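Local coordinates for putative uncharacterized protein (Chaetomium thermophilum, PDB 5IJP), which binds inositol hexakisphosphate through its SPX domain, a sensor of inositol polyphosphates that probably links Vtc4 to the control of cellular phosphate, at residues R13-L25 and E65-A77. Residues are numbered along the deposited sequence; the frame is centred on the assembly and turned at random.
Sequences REYQWHYIDYDGL and ELDKVHAKQQVKA. With IHP (inositol hexakisphosphate), chain C.
Glu65 takes the backbone N-H of Asp21 on OE1 (N to OE1 2.9 Å), the donor standing above the carboxylate plane, 51° out of it. Lys68 NZ meets the same OE1 from the syn side, at 3.2 Å, in a salt bridge within helix 52-97, and also gives a weak bond to Tyr19 O. An alanine here would probably leave the Lys68 ammonium without its counter-charge and Asp21 N without its acceptor. The second salt bridge joins Lys72 NZ to Glu14 OE2 (3.2 Å), nearly in line with the C-O bond; Glu14 O adds a weak bond. In the helical bundle of the SPX domain, residues 13-21 belong to the connection between the short helices 3-9 and 22-30 of the N-terminal helical hairpin, and run along helix 52-97; Asp21 sits at the N-cap position of helix 22-30, whose Tyr22 gives its OH to inositol hexakisphosphate O43 (2.7 Å). Apolar packing centres on Lys72: bent at chi2 (73°), its chain lays CD over one face of the His18 ring, 3.6 Å from the centroid, a CH-pi contact, while CG sits at the edge of the Tyr15 ring. Tyr15 also stacks on Phe133 of helix 110-151.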
loop_
_atom_site.group_PDB
_atom_site.type_symbol
_atom_site.label_atom_id
_atom_site.label_comp_id
_atom_site.label_asym_id
_atom_site.label_seq_id
_atom_site.Cartn_x
_atom_site.Cartn_y
_atom_site.Cartn_z
ATOM N N ARG A 13 12.023 -6.000 1.991
ATOM C CA ARG A 13 12.317 -6.393 3.379
ATOM C C ARG A 13 11.755 -5.415 4.428
ATOM O O ARG A 13 11.476 -5.825 5.556
ATOM C CB ARG A 13 13.826 -6.606 3.581
ATOM C CG ARG A 13 14.399 -7.801 2.822
ATOM C CD ARG A 13 14.682 -8.983 3.729
ATOM N NE ARG A 13 15.420 -10.035 3.028
ATOM C CZ ARG A 13 14.859 -11.085 2.436
ATOM N NH1 ARG A 13 13.540 -11.241 2.456
ATOM N NH2 ARG A 13 15.611 -11.989 1.824
ATOM N N GLU A 14 11.575 -4.136 4.038
ATOM C CA GLU A 14 11.014 -3.054 4.853
ATOM C C GLU A 14 9.527 -3.324 5.172
ATOM O O GLU A 14 9.086 -3.060 6.293
ATOM C CB GLU A 14 11.207 -1.705 4.119
ATOM C CG GLU A 14 10.425 -0.509 4.654
ATOM C CD GLU A 14 10.768 -0.042 6.055
ATOM O OE1 GLU A 14 11.936 0.345 6.289
ATOM O OE2 GLU A 14 9.854 -0.023 6.911
ATOM N N TYR A 15 8.773 -3.860 4.189
ATOM C CA TYR A 15 7.341 -4.161 4.313
ATOM C C TYR A 15 7.045 -5.679 4.364
ATOM O O TYR A 15 5.876 -6.059 4.435
ATOM C CB TYR A 15 6.552 -3.513 3.150
ATOM C CG TYR A 15 6.878 -2.062 2.866
ATOM C CD1 TYR A 15 6.194 -1.034 3.508
ATOM C CD2 TYR A 15 7.825 -1.715 1.906
ATOM C CE1 TYR A 15 6.476 0.305 3.235
ATOM C CE2 TYR A 15 8.118 -0.381 1.627
ATOM C CZ TYR A 15 7.439 0.626 2.292
ATOM O OH TYR A 15 7.722 1.942 2.013
ATOM N N GLN A 16 8.103 -6.526 4.342
ATOM C CA GLN A 16 8.114 -8.002 4.315
ATOM C C GLN A 16 6.947 -8.716 5.036
ATOM O O GLN A 16 6.333 -9.604 4.440
ATOM C CB GLN A 16 9.456 -8.537 4.853
ATOM C CG GLN A 16 9.835 -9.920 4.307
ATOM C CD GLN A 16 11.056 -10.540 4.957
ATOM O OE1 GLN A 16 11.828 -9.892 5.676
ATOM N NE2 GLN A 16 11.268 -11.821 4.695
ATOM N N TRP A 17 6.662 -8.354 6.300
ATOM C CA TRP A 17 5.610 -8.989 7.110
ATOM C C TRP A 17 4.240 -8.287 7.044
ATOM O O TRP A 17 3.349 -8.627 7.828
ATOM C CB TRP A 17 6.071 -9.103 8.575
ATOM C CG TRP A 17 7.260 -9.988 8.790
ATOM C CD1 TRP A 17 8.569 -9.608 8.814
ATOM C CD2 TRP A 17 7.243 -11.395 9.064
ATOM N NE1 TRP A 17 9.373 -10.695 9.070
ATOM C CE2 TRP A 17 8.585 -11.806 9.226
ATOM C CE3 TRP A 17 6.223 -12.355 9.181
ATOM C CZ2 TRP A 17 8.934 -13.136 9.497
ATOM C CZ3 TRP A 17 6.569 -13.670 9.450
ATOM C CH2 TRP A 17 7.909 -14.050 9.605
ATOM N N HIS A 18 4.061 -7.331 6.114
ATOM C CA HIS A 18 2.821 -6.555 6.017
ATOM C C HIS A 18 2.094 -6.642 4.659
ATOM O O HIS A 18 1.091 -5.947 4.467
ATOM C CB HIS A 18 3.090 -5.095 6.404
ATOM C CG HIS A 18 3.682 -4.954 7.771
ATOM N ND1 HIS A 18 5.050 -4.999 7.970
ATOM C CD2 HIS A 18 3.070 -4.818 8.969
ATOM C CE1 HIS A 18 5.228 -4.865 9.273
ATOM N NE2 HIS A 18 4.064 -4.754 9.916
ATOM N N TYR A 19 2.559 -7.516 3.746
ATOM C CA TYR A 19 1.919 -7.722 2.442
ATOM C C TYR A 19 0.653 -8.580 2.592
ATOM O O TYR A 19 0.446 -9.183 3.648
ATOM C CB TYR A 19 2.895 -8.381 1.453
ATOM C CG TYR A 19 3.962 -7.447 0.928
ATOM C CD1 TYR A 19 3.735 -6.661 -0.198
ATOM C CD2 TYR A 19 5.211 -7.371 1.536
ATOM C CE1 TYR A 19 4.719 -5.807 -0.694
ATOM C CE2 TYR A 19 6.203 -6.523 1.048
ATOM C CZ TYR A 19 5.951 -5.738 -0.065
ATOM O OH TYR A 19 6.925 -4.898 -0.548
ATOM N N ILE A 20 -0.186 -8.636 1.537
ATOM C CA ILE A 20 -1.424 -9.431 1.518
ATOM C C ILE A 20 -1.105 -10.918 1.594
ATOM O O ILE A 20 -0.178 -11.383 0.924
ATOM C CB ILE A 20 -2.333 -9.182 0.272
ATOM C CG1 ILE A 20 -1.941 -7.931 -0.539
ATOM C CG2 ILE A 20 -3.803 -9.155 0.655
ATOM C CD1 ILE A 20 -1.097 -8.249 -1.769
ATOM N N ASP A 21 -1.899 -11.671 2.370
ATOM C CA ASP A 21 -1.756 -13.121 2.457
ATOM C C ASP A 21 -2.647 -13.695 1.347
ATOM O O ASP A 21 -3.669 -14.332 1.617
ATOM C CB ASP A 21 -2.142 -13.638 3.859
ATOM C CG ASP A 21 -1.782 -15.088 4.148
ATOM O OD1 ASP A 21 -0.895 -15.635 3.451
ATOM O OD2 ASP A 21 -2.357 -15.663 5.095
ATOM N N TYR A 22 -2.264 -13.400 0.087
ATOM C CA TYR A 22 -2.954 -13.788 -1.144
ATOM C C TYR A 22 -3.129 -15.299 -1.250
ATOM O O TYR A 22 -4.221 -15.755 -1.584
ATOM C CB TYR A 22 -2.219 -13.224 -2.372
ATOM C CG TYR A 22 -3.051 -13.205 -3.635
ATOM C CD1 TYR A 22 -3.902 -12.139 -3.916
ATOM C CD2 TYR A 22 -2.962 -14.233 -4.568
ATOM C CE1 TYR A 22 -4.664 -12.111 -5.083
ATOM C CE2 TYR A 22 -3.719 -14.216 -5.738
ATOM C CZ TYR A 22 -4.568 -13.151 -5.992
ATOM O OH TYR A 22 -5.316 -13.129 -7.143
ATOM N N ASP A 23 -2.067 -16.067 -0.940
ATOM C CA ASP A 23 -2.080 -17.531 -0.964
ATOM C C ASP A 23 -2.924 -18.095 0.183
ATOM O O ASP A 23 -3.569 -19.132 0.012
ATOM C CB ASP A 23 -0.646 -18.088 -0.923
ATOM C CG ASP A 23 0.201 -17.800 -2.156
ATOM O OD1 ASP A 23 -0.234 -16.990 -3.006
ATOM O OD2 ASP A 23 1.305 -18.376 -2.263
ATOM N N GLY A 24 -2.922 -17.397 1.320
ATOM C CA GLY A 24 -3.691 -17.755 2.506
ATOM C C GLY A 24 -5.183 -17.565 2.313
ATOM O O GLY A 24 -5.974 -18.417 2.726
ATOM N N LEU A 25 -5.572 -16.444 1.672
ATOM C CA LEU A 25 -6.968 -16.109 1.370
ATOM C C LEU A 25 -7.517 -16.990 0.241
ATOM O O LEU A 25 -8.704 -17.320 0.252
ATOM C CB LEU A 25 -7.118 -14.617 1.015
ATOM C CG LEU A 25 -6.985 -13.616 2.168
ATOM C CD1 LEU A 25 -6.439 -12.293 1.677
ATOM C CD2 LEU A 25 -8.312 -13.406 2.885
ATOM N N GLU A 65 -6.406 -8.632 7.183
ATOM C CA GLU A 65 -5.342 -8.394 6.211
ATOM C C GLU A 65 -5.380 -6.948 5.733
ATOM O O GLU A 65 -4.325 -6.368 5.487
ATOM C CB GLU A 65 -5.448 -9.365 5.022
ATOM C CG GLU A 65 -4.921 -10.763 5.314
ATOM C CD GLU A 65 -3.449 -10.852 5.669
ATOM O OE1 GLU A 65 -2.607 -10.417 4.850
ATOM O OE2 GLU A 65 -3.136 -11.377 6.762
ATOM N N LEU A 66 -6.593 -6.361 5.630
ATOM C CA LEU A 66 -6.809 -4.974 5.211
ATOM C C LEU A 66 -6.265 -3.989 6.250
ATOM O O LEU A 66 -5.681 -2.975 5.870
ATOM C CB LEU A 66 -8.298 -4.715 4.932
ATOM C CG LEU A 66 -8.611 -3.536 4.006
ATOM C CD1 LEU A 66 -8.755 -3.994 2.566
ATOM C CD2 LEU A 66 -9.877 -2.825 4.443
ATOM N N ASP A 67 -6.429 -4.305 7.550
ATOM C CA ASP A 67 -5.945 -3.481 8.662
ATOM C C ASP A 67 -4.423 -3.528 8.771
ATOM O O ASP A 67 -3.809 -2.503 9.069
ATOM C CB ASP A 67 -6.588 -3.915 9.991
ATOM C CG ASP A 67 -8.106 -3.868 10.022
ATOM O OD1 ASP A 67 -8.695 -3.081 9.245
ATOM O OD2 ASP A 67 -8.705 -4.623 10.817
ATOM N N LYS A 68 -3.822 -4.714 8.524
ATOM C CA LYS A 68 -2.377 -4.966 8.561
ATOM C C LYS A 68 -1.646 -4.114 7.511
ATOM O O LYS A 68 -0.572 -3.580 7.798
ATOM C CB LYS A 68 -2.098 -6.464 8.342
ATOM C CG LYS A 68 -0.655 -6.894 8.616
ATOM C CD LYS A 68 -0.427 -8.385 8.362
ATOM C CE LYS A 68 -0.222 -8.720 6.902
ATOM N NZ LYS A 68 -0.038 -10.179 6.691
ATOM N N VAL A 69 -2.245 -3.979 6.313
ATOM C CA VAL A 69 -1.707 -3.187 5.201
ATOM C C VAL A 69 -1.870 -1.692 5.506
ATOM O O VAL A 69 -0.897 -0.944 5.401
ATOM C CB VAL A 69 -2.346 -3.589 3.841
ATOM C CG1 VAL A 69 -1.827 -2.718 2.701
ATOM C CG2 VAL A 69 -2.105 -5.063 3.535
ATOM N N HIS A 70 -3.093 -1.272 5.905
ATOM C CA HIS A 70 -3.439 0.113 6.242
ATOM C C HIS A 70 -2.622 0.682 7.408
ATOM O O HIS A 70 -2.360 1.886 7.424
ATOM C CB HIS A 70 -4.950 0.260 6.493
ATOM C CG HIS A 70 -5.802 0.150 5.262
ATOM N ND1 HIS A 70 -7.184 0.165 5.344
ATOM C CD2 HIS A 70 -5.446 0.031 3.959
ATOM C CE1 HIS A 70 -7.620 0.056 4.099
ATOM N NE2 HIS A 70 -6.611 -0.029 3.232
ATOM N N ALA A 71 -2.205 -0.178 8.363
ATOM C CA ALA A 71 -1.377 0.223 9.503
ATOM C C ALA A 71 0.044 0.537 9.032
ATOM O O ALA A 71 0.584 1.573 9.418
ATOM C CB ALA A 71 -1.357 -0.867 10.564
ATOM N N LYS A 72 0.630 -0.330 8.171
ATOM C CA LYS A 72 1.975 -0.146 7.610
ATOM C C LYS A 72 2.021 1.057 6.660
ATOM O O LYS A 72 3.026 1.772 6.634
ATOM C CB LYS A 72 2.467 -1.431 6.914
ATOM C CG LYS A 72 3.943 -1.415 6.489
ATOM C CD LYS A 72 4.915 -1.539 7.663
ATOM C CE LYS A 72 6.319 -1.162 7.265
ATOM N NZ LYS A 72 7.272 -1.327 8.392
ATOM N N GLN A 73 0.923 1.288 5.903
ATOM C CA GLN A 73 0.776 2.418 4.980
ATOM C C GLN A 73 0.791 3.742 5.748
ATOM O O GLN A 73 1.334 4.725 5.251
ATOM C CB GLN A 73 -0.528 2.299 4.176
ATOM C CG GLN A 73 -0.435 1.374 2.963
ATOM C CD GLN A 73 -1.720 1.280 2.164
ATOM O OE1 GLN A 73 -2.703 1.996 2.397
ATOM N NE2 GLN A 73 -1.733 0.393 1.182
ATOM N N GLN A 74 0.213 3.752 6.968
ATOM C CA GLN A 74 0.138 4.916 7.847
ATOM C C GLN A 74 1.494 5.269 8.459
ATOM O O GLN A 74 1.910 6.424 8.363
ATOM C CB GLN A 74 -0.918 4.695 8.946
ATOM C CG GLN A 74 -1.162 5.920 9.822
ATOM C CD GLN A 74 -2.343 5.740 10.730
ATOM O OE1 GLN A 74 -3.496 5.708 10.289
ATOM N NE2 GLN A 74 -2.083 5.640 12.023
ATOM N N VAL A 75 2.161 4.286 9.106
ATOM C CA VAL A 75 3.460 4.439 9.779
ATOM C C VAL A 75 4.526 4.994 8.822
ATOM O O VAL A 75 5.188 5.975 9.161
ATOM C CB VAL A 75 3.922 3.133 10.500
ATOM C CG1 VAL A 75 5.270 3.317 11.195
ATOM C CG2 VAL A 75 2.876 2.650 11.502
ATOM N N LYS A 76 4.654 4.392 7.624
ATOM C CA LYS A 76 5.636 4.794 6.617
ATOM C C LYS A 76 5.380 6.191 6.034
ATOM O O LYS A 76 6.324 6.976 5.948
ATOM C CB LYS A 76 5.763 3.734 5.510
ATOM C CG LYS A 76 7.066 3.823 4.714
ATOM C CD LYS A 76 8.240 3.108 5.399
ATOM C CE LYS A 76 9.564 3.796 5.153
ATOM N NZ LYS A 76 10.027 3.660 3.744
ATOM N N ALA A 77 4.119 6.505 5.657
ATOM C CA ALA A 77 3.738 7.807 5.089
ATOM C C ALA A 77 3.955 8.959 6.067
ATOM O O ALA A 77 4.420 10.025 5.656
ATOM C CB ALA A 77 2.292 7.781 4.626
HETATM C C1 IHP C . -5.520 -19.541 -10.360
HETATM C C2 IHP C . -4.720 -18.635 -11.285
HETATM C C3 IHP C . -3.404 -18.197 -10.657
HETATM C C4 IHP C . -2.591 -19.391 -10.172
HETATM C C5 IHP C . -3.395 -20.290 -9.242
HETATM C C6 IHP C . -4.697 -20.734 -9.895
HETATM O O11 IHP C . -6.657 -20.037 -11.097
HETATM P P1 IHP C . -8.213 -20.193 -10.651
HETATM O O21 IHP C . -9.072 -20.420 -11.852
HETATM O O31 IHP C . -8.251 -21.364 -9.666
HETATM O O41 IHP C . -8.579 -18.912 -9.894
HETATM O O12 IHP C . -5.508 -17.456 -11.557
HETATM P P2 IHP C . -6.008 -16.932 -13.023
HETATM O O22 IHP C . -7.395 -17.544 -13.234
HETATM O O32 IHP C . -5.040 -17.311 -14.100
HETATM O O42 IHP C . -6.177 -15.416 -12.889
HETATM O O13 IHP C . -3.680 -17.324 -9.541
HETATM P P3 IHP C . -3.416 -15.743 -9.363
HETATM O O23 IHP C . -2.289 -15.525 -8.417
HETATM O O33 IHP C . -3.145 -15.157 -10.753
HETATM O O43 IHP C . -4.734 -15.161 -8.861
HETATM O O14 IHP C . -1.443 -18.897 -9.449
HETATM P P4 IHP C . 0.081 -18.693 -10.059
HETATM O O24 IHP C . 0.622 -17.418 -9.407
HETATM O O34 IHP C . 0.919 -19.892 -9.762
HETATM O O44 IHP C . -0.058 -18.427 -11.565
HETATM O O15 IHP C . -2.607 -21.466 -8.966
HETATM P P5 IHP C . -1.921 -22.010 -7.626
HETATM O O25 IHP C . -2.735 -21.463 -6.446
HETATM O O35 IHP C . -0.527 -21.378 -7.577
HETATM O O45 IHP C . -1.875 -23.503 -7.648
HETATM O O16 IHP C . -5.471 -21.451 -8.909
HETATM P P6 IHP C . -5.530 -22.978 -8.437
HETATM O O26 IHP C . -4.451 -23.739 -9.221
HETATM O O36 IHP C . -6.900 -23.530 -8.656
HETATM O O46 IHP C . -5.128 -22.974 -6.960
#